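Fatty acid CoA ligase (Marinactinospora thermotolerans, PDB 6SQ8) is an AMP-binding enzyme of the ANL superfamily, here holding adenosine monophosphate and 1-ethanoyl-9H-pyrido[3,4-b]indole-3-carboxylic acid. Local coordinates at residues A368-L371 against W375-T378; S179-A184 against A302-A307; V78-T83 against T87-A92; G74-G79 against G359-P364. All blocks are in the same frame, centred on the assembly; numbering follows the deposited sequence.

Contact 1. Residues A368-L371 against W375-T378; sequences AQVL and WLRT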
loop_
_atom_site.group_PDB
_atom_site.type_symbol
_atom_site.label_atom_id
_atom_site.label_comp_id
_atom_site.label_asym_id
_atom_site.label_seq_id
_atom_site.Cartn_x
_atom_site.Cartn_y
_atom_site.Cartn_z
ATOM N N ALA A 368 -3.348 -18.079 -13.044
ATOM C CA ALA A 368 -4.639 -18.741 -13.320
ATOM C C ALA A 368 -5.300 -19.266 -12.034
ATOM O O ALA A 368 -6.503 -19.600 -12.052
ATOM C CB ALA A 368 -4.439 -19.855 -14.312
ATOM N N GLN A 369 -4.525 -19.343 -10.942
ATOM C CA GLN A 369 -5.020 -19.699 -9.596
ATOM C C GLN A 369 -5.689 -18.503 -8.892
ATOM O O GLN A 369 -6.301 -18.651 -7.834
ATOM C CB GLN A 369 -3.865 -20.186 -8.716
ATOM C CG GLN A 369 -3.351 -21.567 -9.103
ATOM C CD GLN A 369 -2.386 -22.110 -8.077
ATOM O OE1 GLN A 369 -1.443 -21.429 -7.681
ATOM N NE2 GLN A 369 -2.615 -23.340 -7.636
ATOM N N VAL A 370 -5.566 -17.316 -9.485
ATOM C CA VAL A 370 -5.898 -16.057 -8.848
ATOM C C VAL A 370 -6.875 -15.260 -9.732
ATOM O O VAL A 370 -7.633 -14.458 -9.230
ATOM C CB VAL A 370 -4.575 -15.328 -8.533
ATOM C CG1 VAL A 370 -4.589 -13.866 -8.912
ATOM C CG2 VAL A 370 -4.183 -15.502 -7.081
ATOM N N LEU A 371 -6.863 -15.503 -11.046
ATOM C CA LEU A 371 -7.812 -14.908 -12.001
ATOM C C LEU A 371 -8.736 -15.999 -12.551
ATOM O O LEU A 371 -8.342 -17.170 -12.708
ATOM C CB LEU A 371 -7.058 -14.247 -13.157
ATOM C CG LEU A 371 -6.277 -12.989 -12.798
ATOM C CD1 LEU A 371 -5.552 -12.422 -14.019
ATOM C CD2 LEU A 371 -7.176 -11.921 -12.185
ATOM N N TRP A 375 -12.227 -11.999 -13.128
ATOM C CA TRP A 375 -12.370 -11.773 -11.685
ATOM C C TRP A 375 -11.070 -12.146 -10.990
ATOM O O TRP A 375 -10.471 -13.165 -11.308
ATOM C CB TRP A 375 -13.548 -12.569 -11.106
ATOM C CG TRP A 375 -14.879 -12.045 -11.548
ATOM C CD1 TRP A 375 -15.549 -12.366 -12.692
ATOM C CD2 TRP A 375 -15.692 -11.070 -10.870
ATOM N NE1 TRP A 375 -16.716 -11.656 -12.774
ATOM C CE2 TRP A 375 -16.840 -10.866 -11.663
ATOM C CE3 TRP A 375 -15.576 -10.366 -9.669
ATOM C CZ2 TRP A 375 -17.859 -9.991 -11.287
ATOM C CZ3 TRP A 375 -16.579 -9.502 -9.303
ATOM C CH2 TRP A 375 -17.705 -9.315 -10.101
ATOM N N LEU A 376 -10.669 -11.307 -10.034
ATOM C CA LEU A 376 -9.481 -11.514 -9.209
ATOM C C LEU A 376 -9.894 -11.931 -7.793
ATOM O O LEU A 376 -10.767 -11.338 -7.191
ATOM C CB LEU A 376 -8.669 -10.217 -9.200
ATOM C CG LEU A 376 -7.582 -10.131 -8.133
ATOM C CD1 LEU A 376 -6.547 -11.196 -8.361
ATOM C CD2 LEU A 376 -6.920 -8.769 -8.143
ATOM N N ARG A 377 -9.272 -13.007 -7.314
ATOM C CA ARG A 377 -9.342 -13.505 -5.935
ATOM C C ARG A 377 -8.386 -12.651 -5.089
ATOM O O ARG A 377 -7.177 -12.811 -5.157
ATOM C CB ARG A 377 -8.939 -14.985 -5.962
ATOM C CG ARG A 377 -9.159 -15.822 -4.710
ATOM C CD ARG A 377 -8.440 -17.148 -4.970
ATOM N NE ARG A 377 -8.406 -18.125 -3.879
ATOM C CZ ARG A 377 -9.140 -19.247 -3.810
ATOM N NH1 ARG A 377 -10.032 -19.535 -4.742
ATOM N NH2 ARG A 377 -8.995 -20.072 -2.787
ATOM N N THR A 378 -8.944 -11.742 -4.293
ATOM C CA THR A 378 -8.163 -10.825 -3.479
ATOM C C THR A 378 -7.319 -11.588 -2.461
ATOM O O THR A 378 -6.213 -11.179 -2.169
ATOM C CB THR A 378 -9.048 -9.828 -2.727
ATOM O OG1 THR A 378 -9.932 -10.576 -1.888
ATOM C CG2 THR A 378 -9.819 -8.912 -3.658
#
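A tight antiparallel hairpin brings Val370 and Leu371 against Leu376 and Arg377 where the chain leaves helix 364-367 and doubles back into strand 375-378. One backbone hydrogen bond spans the pair, from Arg377 N to Val370 O at 2.9 Å, and it is almost straight, 178° at the hydrogen. The same carbonyl oxygen receives a CA-H...O contact from Leu376 CA at 3.5 Å, so a single acceptor is approached by two neighbouring residues of the strand. One step nearer the turn, Leu371 CA makes the matching CA-H...O contact with Trp375 O at 3.3 Å. Leu371 and Leu376 form the non-hydrogen-bonded pair of this ladder, their CA atoms 4.7 Å apart, and carbon-to-oxygen contacts are what such a pair offers in place of N-H...O bonds. Both leucines project from one face of the sheet. There Leu371 CD2 rests on Leu376 CB at 3.7 Å, coming in at a slant, whereas Val370 CG1 runs alongside Leu376 CD1. The branch of Leu376 lies over this patch because CG is anti to the backbone N (chi1 166°), and its far end packs on Glu301 and Ala302. On its other edge strand 375-378 is bonded to strand 347-352, through Leu376 with Val351 and Thr378 with Val349. The extended chain of Arg377 passes the hairpin with CD 3.9 Å from Gln369 O, and its NE makes a long, weak ion pair with Glu348. Trp375 CB points away from the 368-371 segment, and the indole makes a cation-pi contact with Arg334.

Contact 2. Residues S179-A184 against A302-A307; sequences SACVDA and AAFIAA. With EQ2 (1-ethanoyl-9~{H}-pyrido[3,4-b]indole-3-carboxylic acid), chain F.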
loop_
_atom_site.group_PDB
_atom_site.type_symbol
_atom_site.label_atom_id
_atom_site.label_comp_id
_atom_site.label_asym_id
_atom_site.label_seq_id
_atom_site.Cartn_x
_atom_site.Cartn_y
_atom_site.Cartn_z
ATOM N N SER A 179 -3.717 4.260 -15.569
ATOM C CA SER A 179 -4.535 5.397 -15.971
ATOM C C SER A 179 -5.867 5.375 -15.203
ATOM O O SER A 179 -6.340 6.425 -14.752
ATOM C CB SER A 179 -4.769 5.433 -17.459
ATOM O OG SER A 179 -5.347 6.678 -17.852
ATOM N N ALA A 180 -6.466 4.186 -15.053
ATOM C CA ALA A 180 -7.722 4.049 -14.335
ATOM C C ALA A 180 -7.543 4.483 -12.875
ATOM O O ALA A 180 -8.453 5.080 -12.294
ATOM C CB ALA A 180 -8.236 2.625 -14.435
ATOM N N CYS A 181 -6.366 4.199 -12.302
ATOM C CA CYS A 181 -6.044 4.564 -10.927
ATOM C C CYS A 181 -6.100 6.079 -10.741
ATOM O O CYS A 181 -6.450 6.541 -9.668
ATOM C CB CYS A 181 -4.673 4.049 -10.515
ATOM S SG CYS A 181 -4.649 2.250 -10.309
ATOM N N VAL A 182 -5.768 6.849 -11.775
ATOM C CA VAL A 182 -5.861 8.306 -11.657
ATOM C C VAL A 182 -7.332 8.694 -11.463
ATOM O O VAL A 182 -7.669 9.534 -10.621
ATOM C CB VAL A 182 -5.212 9.032 -12.849
ATOM C CG1 VAL A 182 -5.308 10.542 -12.707
ATOM C CG2 VAL A 182 -3.758 8.618 -13.038
ATOM N N ASP A 183 -8.213 8.050 -12.231
ATOM C CA ASP A 183 -9.654 8.358 -12.200
ATOM C C ASP A 183 -10.240 7.964 -10.831
ATOM O O ASP A 183 -11.047 8.705 -10.252
ATOM C CB ASP A 183 -10.375 7.708 -13.376
ATOM C CG ASP A 183 -9.903 8.216 -14.734
ATOM O OD1 ASP A 183 -9.972 9.434 -14.959
ATOM O OD2 ASP A 183 -9.474 7.363 -15.565
ATOM N N ALA A 184 -9.815 6.800 -10.332
ATOM C CA ALA A 184 -10.150 6.337 -8.996
ATOM C C ALA A 184 -9.672 7.346 -7.948
ATOM O O ALA A 184 -10.467 7.793 -7.104
ATOM C CB ALA A 184 -9.545 4.981 -8.773
ATOM N N ALA A 302 -4.949 -6.127 -7.047
ATOM C CA ALA A 302 -6.205 -5.483 -7.377
ATOM C C ALA A 302 -6.043 -3.984 -7.643
ATOM O O ALA A 302 -6.950 -3.364 -8.211
ATOM C CB ALA A 302 -7.181 -5.692 -6.246
ATOM N N ALA A 303 -4.943 -3.395 -7.166
ATOM C CA ALA A 303 -4.867 -1.965 -6.935
ATOM C C ALA A 303 -6.045 -1.509 -6.042
ATOM O O ALA A 303 -6.489 -2.262 -5.170
ATOM C CB ALA A 303 -4.827 -1.248 -8.265
ATOM N N PHE A 304 -6.553 -0.280 -6.263
ATOM C CA PHE A 304 -7.608 0.312 -5.453
ATOM C C PHE A 304 -8.911 -0.496 -5.560
ATOM O O PHE A 304 -9.335 -0.829 -6.670
ATOM C CB PHE A 304 -7.886 1.734 -5.929
ATOM C CG PHE A 304 -6.788 2.734 -5.671
ATOM C CD1 PHE A 304 -6.320 2.964 -4.386
ATOM C CD2 PHE A 304 -6.258 3.487 -6.701
ATOM C CE1 PHE A 304 -5.320 3.892 -4.143
ATOM C CE2 PHE A 304 -5.270 4.427 -6.454
ATOM C CZ PHE A 304 -4.803 4.628 -5.176
ATOM N N ILE A 305 -9.562 -0.757 -4.413
ATOM C CA ILE A 305 -10.847 -1.460 -4.391
ATOM C C ILE A 305 -11.947 -0.602 -3.752
ATOM O O ILE A 305 -13.023 -0.438 -4.335
ATOM C CB ILE A 305 -10.726 -2.816 -3.684
ATOM C CG1 ILE A 305 -9.737 -3.734 -4.400
ATOM C CG2 ILE A 305 -12.105 -3.452 -3.547
ATOM C CD1 ILE A 305 -9.444 -5.012 -3.625
ATOM N N ALA A 306 -11.708 -0.107 -2.534
ATOM C CA ALA A 306 -12.761 0.597 -1.791
ATOM C C ALA A 306 -12.174 1.712 -0.927
ATOM O O ALA A 306 -10.977 1.745 -0.659
ATOM C CB ALA A 306 -13.512 -0.379 -0.937
ATOM N N ALA A 307 -13.055 2.635 -0.531
ATOM C CA ALA A 307 -12.691 3.705 0.370
ATOM C C ALA A 307 -13.829 3.983 1.355
ATOM O O ALA A 307 -14.988 3.782 1.065
ATOM C CB ALA A 307 -12.303 4.939 -0.403
HETATM C C1 EQ2 F . -5.206 1.759 -1.665
HETATM C C2 EQ2 F . -4.347 0.863 -0.842
HETATM O O1 EQ2 F . -4.352 0.985 0.369
HETATM C C3 EQ2 F . -3.447 -0.138 -1.516
HETATM N N1 EQ2 F . -2.974 -1.130 -0.751
HETATM C C4 EQ2 F . -2.146 -2.048 -1.274
HETATM C C5 EQ2 F . -1.613 -3.117 -0.345
HETATM O O2 EQ2 F . -2.018 -3.128 0.837
HETATM O O3 EQ2 F . -0.765 -3.883 -0.837
HETATM C C6 EQ2 F . -1.739 -2.016 -2.602
HETATM C C7 EQ2 F . -2.211 -1.006 -3.419
HETATM C C8 EQ2 F . -2.034 -0.662 -4.805
HETATM C C9 EQ2 F . -1.314 -1.204 -5.867
HETATM C C10 EQ2 F . -1.384 -0.594 -7.101
HETATM C C11 EQ2 F . -2.158 0.547 -7.296
HETATM C C12 EQ2 F . -2.893 1.101 -6.275
HETATM C C13 EQ2 F . -2.818 0.485 -5.029
HETATM N N2 EQ2 F . -3.439 0.839 -3.846
HETATM C C14 EQ2 F . -3.085 -0.048 -2.870
#
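One face of the Phe304 ring is turned to the bound 1-ethanoyl-9H-pyrido[3,4-b]indole-3-carboxylic acid, with ligand atom C12 4.0 Å above the plane and over the ring centre. Helix residues Cys181 and Ala184 meet the same ring obliquely, on its CD2-CE2 side. Cys181 SG stands 5.2 Å from the centroid of the Phe304 ring, 61° off the ring normal, a slanted sulfur-aromatic contact. Behind the sulfur, Cys181 CB touches Phe304 CE2 at 4.1 Å, and the methyl CB of Ala184, one helical turn along, reaches Phe304 CD2 at 4.2 Å. The other long side of the ring, CD1 and CE1, is turned to the ligand's acetyl methyl C1 and to its ring nitrogen N2. With CG anti to the carbonyl carbon (chi1 -69°), the phenyl group is directed from the strand toward helix and ligand together. Ala303 has a similar double role: its CB lies 4.1 Å from Cys181 SG and 3.4 Å from ligand atom C11. Ala303 and Phe304 belong to the ligand pocket; Ala184 stands behind Phe304 as a second shell, whereas Cys181 SG itself comes within 4.3 Å of ligand atom C11. The contact is buried, made by van der Waals packing and the sulfur-aromatic approach, with Cys181 O also beside the ring. Segment 179-184 of helix 175-189 crosses strand 303-307 at 35°, the axes 9.3 Å apart at closest approach. The strand pairs with strand 293-299, where Ile305 and Ala306 together face Tyr297 in a classic beta bulge, while Leu205 and Glu208 of helix 205-215 and the loop residue Met355 pack around the site.

Contact 3. Residues V78-T83 against T87-A92; sequences VGLRPT and TEQARA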
loop_
_atom_site.group_PDB
_atom_site.type_symbol
_atom_site.label_atom_id
_atom_site.label_comp_id
_atom_site.label_asym_id
_atom_site.label_seq_id
_atom_site.Cartn_x
_atom_site.Cartn_y
_atom_site.Cartn_z
ATOM N N VAL A 78 10.389 -1.155 -12.118
ATOM C CA VAL A 78 10.514 -2.133 -11.040
ATOM C C VAL A 78 11.143 -1.429 -9.830
ATOM O O VAL A 78 12.359 -1.352 -9.718
ATOM C CB VAL A 78 11.354 -3.349 -11.481
ATOM C CG1 VAL A 78 11.562 -4.338 -10.346
ATOM C CG2 VAL A 78 10.758 -4.033 -12.699
ATOM N N GLY A 79 10.292 -0.886 -8.956
ATOM C CA GLY A 79 10.714 -0.176 -7.763
ATOM C C GLY A 79 11.210 -1.126 -6.682
ATOM O O GLY A 79 10.445 -1.931 -6.140
ATOM N N LEU A 80 12.506 -1.030 -6.372
ATOM C CA LEU A 80 13.125 -1.830 -5.340
ATOM C C LEU A 80 12.855 -1.205 -3.970
ATOM O O LEU A 80 13.358 -0.138 -3.639
ATOM C CB LEU A 80 14.621 -1.930 -5.631
ATOM C CG LEU A 80 14.968 -2.702 -6.894
ATOM C CD1 LEU A 80 16.449 -2.562 -7.219
ATOM C CD2 LEU A 80 14.592 -4.165 -6.737
ATOM N N ARG A 81 12.056 -1.932 -3.191
ATOM C CA ARG A 81 11.534 -1.535 -1.892
ATOM C C ARG A 81 12.695 -1.316 -0.924
ATOM O O ARG A 81 13.573 -2.171 -0.818
ATOM C CB ARG A 81 10.608 -2.656 -1.415
ATOM C CG ARG A 81 9.478 -2.242 -0.486
ATOM C CD ARG A 81 8.400 -3.309 -0.509
ATOM N NE ARG A 81 7.843 -3.445 -1.853
ATOM C CZ ARG A 81 7.338 -4.554 -2.356
ATOM N NH1 ARG A 81 7.373 -5.672 -1.656
ATOM N NH2 ARG A 81 6.812 -4.537 -3.564
ATOM N N PRO A 82 12.752 -0.181 -0.185
ATOM C CA PRO A 82 13.815 0.035 0.804
ATOM C C PRO A 82 13.810 -0.929 2.011
ATOM O O PRO A 82 14.882 -1.272 2.512
ATOM C CB PRO A 82 13.584 1.476 1.271
ATOM C CG PRO A 82 12.133 1.735 0.989
ATOM C CD PRO A 82 11.819 0.951 -0.268
ATOM N N THR A 83 12.626 -1.366 2.446
ATOM C CA THR A 83 12.490 -2.287 3.600
ATOM C C THR A 83 12.869 -3.734 3.237
ATOM O O THR A 83 13.064 -4.554 4.126
ATOM C CB THR A 83 11.066 -2.288 4.180
ATOM O OG1 THR A 83 10.164 -2.442 3.088
ATOM C CG2 THR A 83 10.734 -1.026 4.950
ATOM N N THR A 87 18.459 -10.118 -0.636
ATOM C CA THR A 87 18.236 -11.363 -1.418
ATOM C C THR A 87 16.882 -11.275 -2.155
ATOM O O THR A 87 16.798 -11.673 -3.323
ATOM C CB THR A 87 18.453 -12.620 -0.554
ATOM O OG1 THR A 87 17.317 -12.832 0.278
ATOM C CG2 THR A 87 19.681 -12.540 0.322
ATOM N N GLU A 88 15.845 -10.711 -1.512
ATOM C CA GLU A 88 14.509 -10.481 -2.123
ATOM C C GLU A 88 14.617 -9.457 -3.268
ATOM O O GLU A 88 14.085 -9.681 -4.348
ATOM C CB GLU A 88 13.485 -10.023 -1.071
ATOM N N GLN A 89 15.299 -8.331 -3.024
ATOM C CA GLN A 89 15.514 -7.285 -4.043
ATOM C C GLN A 89 16.221 -7.894 -5.262
ATOM O O GLN A 89 15.834 -7.634 -6.395
ATOM C CB GLN A 89 16.343 -6.120 -3.493
ATOM C CG GLN A 89 15.590 -5.168 -2.567
ATOM C CD GLN A 89 16.484 -4.086 -2.002
ATOM O OE1 GLN A 89 17.694 -4.063 -2.221
ATOM N NE2 GLN A 89 15.898 -3.150 -1.279
ATOM N N ALA A 90 17.250 -8.715 -5.012
ATOM C CA ALA A 90 18.102 -9.292 -6.057
ATOM C C ALA A 90 17.303 -10.272 -6.928
ATOM O O ALA A 90 17.438 -10.246 -8.164
ATOM C CB ALA A 90 19.294 -9.963 -5.427
ATOM N N ARG A 91 16.489 -11.124 -6.286
ATOM C CA ARG A 91 15.609 -12.069 -6.996
ATOM C C ARG A 91 14.648 -11.278 -7.903
ATOM O O ARG A 91 14.374 -11.684 -9.035
ATOM C CB ARG A 91 14.871 -12.986 -6.005
ATOM N N ALA A 92 14.170 -10.132 -7.405
ATOM C CA ALA A 92 13.228 -9.274 -8.120
ATOM C C ALA A 92 13.858 -8.744 -9.407
ATOM O O ALA A 92 13.209 -8.705 -10.446
ATOM C CB ALA A 92 12.767 -8.138 -7.242
#
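Gln89 reaches from its helix to the backbone of Arg81 because its CG is anti to the carbonyl carbon (chi1 -76°) and the chain beyond is extended, which carries the amide past Leu80 to the loop. There NE2 donates to Arg81 O at 2.6 Å. The bond is bent, 141° at the hydrogen; the acceptor lies close to the plane of the glutamine amide, but the donor is tilted 26° from the plane of the Arg81 carbonyl. The second polar atom of the amide, Gln89 OE1, accepts from Arg110, so both ends are engaged and the rotation of the group is settled. Leu80 supplies the apolar half of the contact. Its CD2 alone does the touching, 3.7 Å from Gln89 O, 4.2 Å from Gln89 CB and 4.4 Å from Ala92 CB, and thus lies across one turn of the helix. In the fold these residues form the first half of a beta-alpha-beta crossover: strand 76-79 passes through a short connection into helix 86-95, which leads to strand 98-103 of the same parallel sheet, with strand 52-56 lying between the two. Leu80 also packs on Ala54 and Leu56 of that middle strand, and so fills the layer between helix and sheet. Gln89 and Ala90 also meet Leu114 of helix 108-117. The Arg81 side chain leads away from the helix. Its NE forms a salt bridge with Asp204 and its NH2 a hydrogen bond with Phe160 O, and the side chain is about 7 Å from the bound adenosine monophosphate.

Contact 4. Residues G74-G79 against G359-P364; sequences GCHYVG and GYWRDP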
loop_
_atom_site.group_PDB
_atom_site.type_symbol
_atom_site.label_atom_id
_atom_site.label_comp_id
_atom_site.label_asym_id
_atom_site.label_seq_id
_atom_site.Cartn_x
_atom_site.Cartn_y
_atom_site.Cartn_z
ATOM N N GLY A 74 8.718 3.335 -22.848
ATOM C CA GLY A 74 8.124 2.042 -23.152
ATOM C C GLY A 74 8.703 0.897 -22.333
ATOM O O GLY A 74 8.507 -0.243 -22.687
ATOM N N CYS A 75 9.352 1.193 -21.202
ATOM C CA CYS A 75 9.811 0.154 -20.264
ATOM C C CYS A 75 8.857 0.030 -19.067
ATOM O O CYS A 75 7.984 0.874 -18.863
ATOM C CB CYS A 75 11.225 0.459 -19.791
ATOM S SG CYS A 75 12.458 0.214 -21.096
ATOM N N HIS A 76 9.019 -1.044 -18.286
ATOM C CA HIS A 76 8.247 -1.219 -17.070
ATOM C C HIS A 76 9.131 -0.984 -15.839
ATOM O O HIS A 76 10.186 -1.594 -15.669
ATOM C CB HIS A 76 7.513 -2.567 -17.062
ATOM C CG HIS A 76 8.353 -3.791 -17.008
ATOM N ND1 HIS A 76 8.541 -4.603 -18.116
ATOM C CD2 HIS A 76 8.988 -4.393 -15.980
ATOM C CE1 HIS A 76 9.282 -5.644 -17.777
ATOM N NE2 HIS A 76 9.575 -5.538 -16.471
ATOM N N TYR A 77 8.659 -0.074 -14.982
ATOM C CA TYR A 77 9.302 0.289 -13.737
ATOM C C TYR A 77 9.237 -0.862 -12.723
ATOM O O TYR A 77 8.181 -1.446 -12.489
ATOM C CB TYR A 77 8.598 1.511 -13.163
ATOM C CG TYR A 77 9.070 1.939 -11.801
ATOM C CD1 TYR A 77 10.179 2.759 -11.655
ATOM C CD2 TYR A 77 8.380 1.569 -10.662
ATOM C CE1 TYR A 77 10.598 3.190 -10.407
ATOM C CE2 TYR A 77 8.795 1.981 -9.407
ATOM C CZ TYR A 77 9.905 2.796 -9.278
ATOM O OH TYR A 77 10.301 3.221 -8.049
ATOM N N VAL A 78 10.389 -1.155 -12.118
ATOM C CA VAL A 78 10.514 -2.133 -11.040
ATOM C C VAL A 78 11.143 -1.429 -9.830
ATOM O O VAL A 78 12.359 -1.352 -9.718
ATOM C CB VAL A 78 11.354 -3.349 -11.481
ATOM C CG1 VAL A 78 11.562 -4.338 -10.346
ATOM C CG2 VAL A 78 10.758 -4.033 -12.699
ATOM N N GLY A 79 10.292 -0.886 -8.956
ATOM C CA GLY A 79 10.714 -0.176 -7.763
ATOM C C GLY A 79 11.210 -1.126 -6.682
ATOM O O GLY A 79 10.445 -1.931 -6.140
ATOM N N GLY A 359 -1.524 -9.812 -14.718
ATOM C CA GLY A 359 -1.145 -11.129 -14.264
ATOM C C GLY A 359 0.222 -11.082 -13.610
ATOM O O GLY A 359 0.906 -10.033 -13.618
ATOM N N TYR A 360 0.630 -12.222 -13.048
ATOM C CA TYR A 360 1.968 -12.334 -12.548
ATOM C C TYR A 360 2.904 -12.451 -13.763
ATOM O O TYR A 360 2.668 -13.255 -14.673
ATOM C CB TYR A 360 2.112 -13.494 -11.560
ATOM C CG TYR A 360 1.240 -13.401 -10.329
ATOM C CD1 TYR A 360 1.370 -12.370 -9.413
ATOM C CD2 TYR A 360 0.281 -14.365 -10.071
ATOM C CE1 TYR A 360 0.554 -12.287 -8.295
ATOM C CE2 TYR A 360 -0.530 -14.305 -8.950
ATOM C CZ TYR A 360 -0.392 -13.270 -8.053
ATOM O OH TYR A 360 -1.200 -13.238 -6.949
ATOM N N TRP A 361 3.941 -11.603 -13.763
ATOM C CA TRP A 361 4.909 -11.490 -14.836
ATOM C C TRP A 361 5.540 -12.863 -15.123
ATOM O O TRP A 361 6.163 -13.461 -14.238
ATOM C CB TRP A 361 5.966 -10.453 -14.460
ATOM C CG TRP A 361 7.072 -10.327 -15.461
ATOM C CD1 TRP A 361 8.319 -10.881 -15.381
ATOM C CD2 TRP A 361 7.026 -9.608 -16.698
ATOM N NE1 TRP A 361 9.045 -10.552 -16.492
ATOM C CE2 TRP A 361 8.279 -9.768 -17.316
ATOM C CE3 TRP A 361 6.068 -8.813 -17.324
ATOM C CZ2 TRP A 361 8.599 -9.157 -18.527
ATOM C CZ3 TRP A 361 6.374 -8.234 -18.542
ATOM C CH2 TRP A 361 7.629 -8.392 -19.126
ATOM N N ARG A 362 5.359 -13.337 -16.367
ATOM C CA ARG A 362 5.963 -14.555 -16.901
ATOM C C ARG A 362 5.650 -15.748 -15.977
ATOM O O ARG A 362 6.518 -16.594 -15.736
ATOM C CB ARG A 362 7.470 -14.340 -17.074
ATOM N N ASP A 363 4.415 -15.811 -15.458
ATOM C CA ASP A 363 3.980 -16.912 -14.586
ATOM C C ASP A 363 2.477 -17.128 -14.747
ATOM O O ASP A 363 1.706 -16.773 -13.862
ATOM C CB ASP A 363 4.372 -16.664 -13.125
ATOM C CG ASP A 363 4.112 -17.839 -12.189
ATOM O OD1 ASP A 363 3.503 -18.827 -12.644
ATOM O OD2 ASP A 363 4.517 -17.759 -11.004
ATOM N N PRO A 364 2.015 -17.743 -15.862
ATOM C CA PRO A 364 0.588 -17.983 -16.084
ATOM C C PRO A 364 -0.009 -19.070 -15.178
ATOM O O PRO A 364 -1.212 -19.033 -14.921
ATOM C CB PRO A 364 0.508 -18.446 -17.549
ATOM C CG PRO A 364 1.852 -18.070 -18.142
ATOM C CD PRO A 364 2.829 -18.209 -16.992
#
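His76 presents its edge to Trp361, with CE1 3.5 Å from Trp361 CH2 and 3.7 Å from Trp361 CZ2. That carbon stands 3.4 Å above the indole plane, displaced toward the rim of the six-membered ring. The two planes meet at 54° with centroids of the imidazole and six-membered rings 4.6 Å apart, which makes this an inclined edge-to-face pair. Two hydrogen bonds hold the imidazole: ND1 to His151 NE2, and NE2 to Ala96 O. They flank CE1, so fixing both nitrogens also fixes which carbon faces the tryptophan. Trp361 has its CG anti to the backbone N (chi1 176°), which extends the indole from its turn to the histidine, and its NE1 makes a weak hydrogen bond to Asp97. Val158 of strand 155-160 packs against both side chains. Farther out, the tryptophan is the second residue of a type II beta turn from Tyr360 to Asp363, closed by Asp363 N to Tyr360 O at 3.2 Å. Asp363 is then the N-cap of the next helix, bonded through OD1 to Arg366 N. On the histidine's own segment, Gly74 ends helix 61-72 in a Schellman motif just before strand 76-79, an outermost strand of the five-stranded parallel sheet. Tyr77 of that strand forms backbone bonds to strand 155-160, and the aromatic pair adds a side-chain link to the turn after strand 359-360 of the same antiparallel sheet.

In the fold
Contacts 3 and 4 both start from strand 76-79, share Val78 and Gly79, and have centres about 14 Å apart: contact 3 is the local step into helix 86-95, contact 4 a link across some 280 residues. Contact 2 is nested in the long loop that contact 4 closes; contact 3 closes before contact 2 opens, and contact 1 opens only after contact 4 has closed. Contacts 1 and 2 have centres about 17 Å apart, yet Thr378 CG2 packs on Ile305 CD1 at 3.9 Å. Contact 1 also touches contact 4, through Val370 and Tyr360. Contact 1 therefore adjoins both the strand that borders the ligand pocket and the segment that meets the parallel sheet.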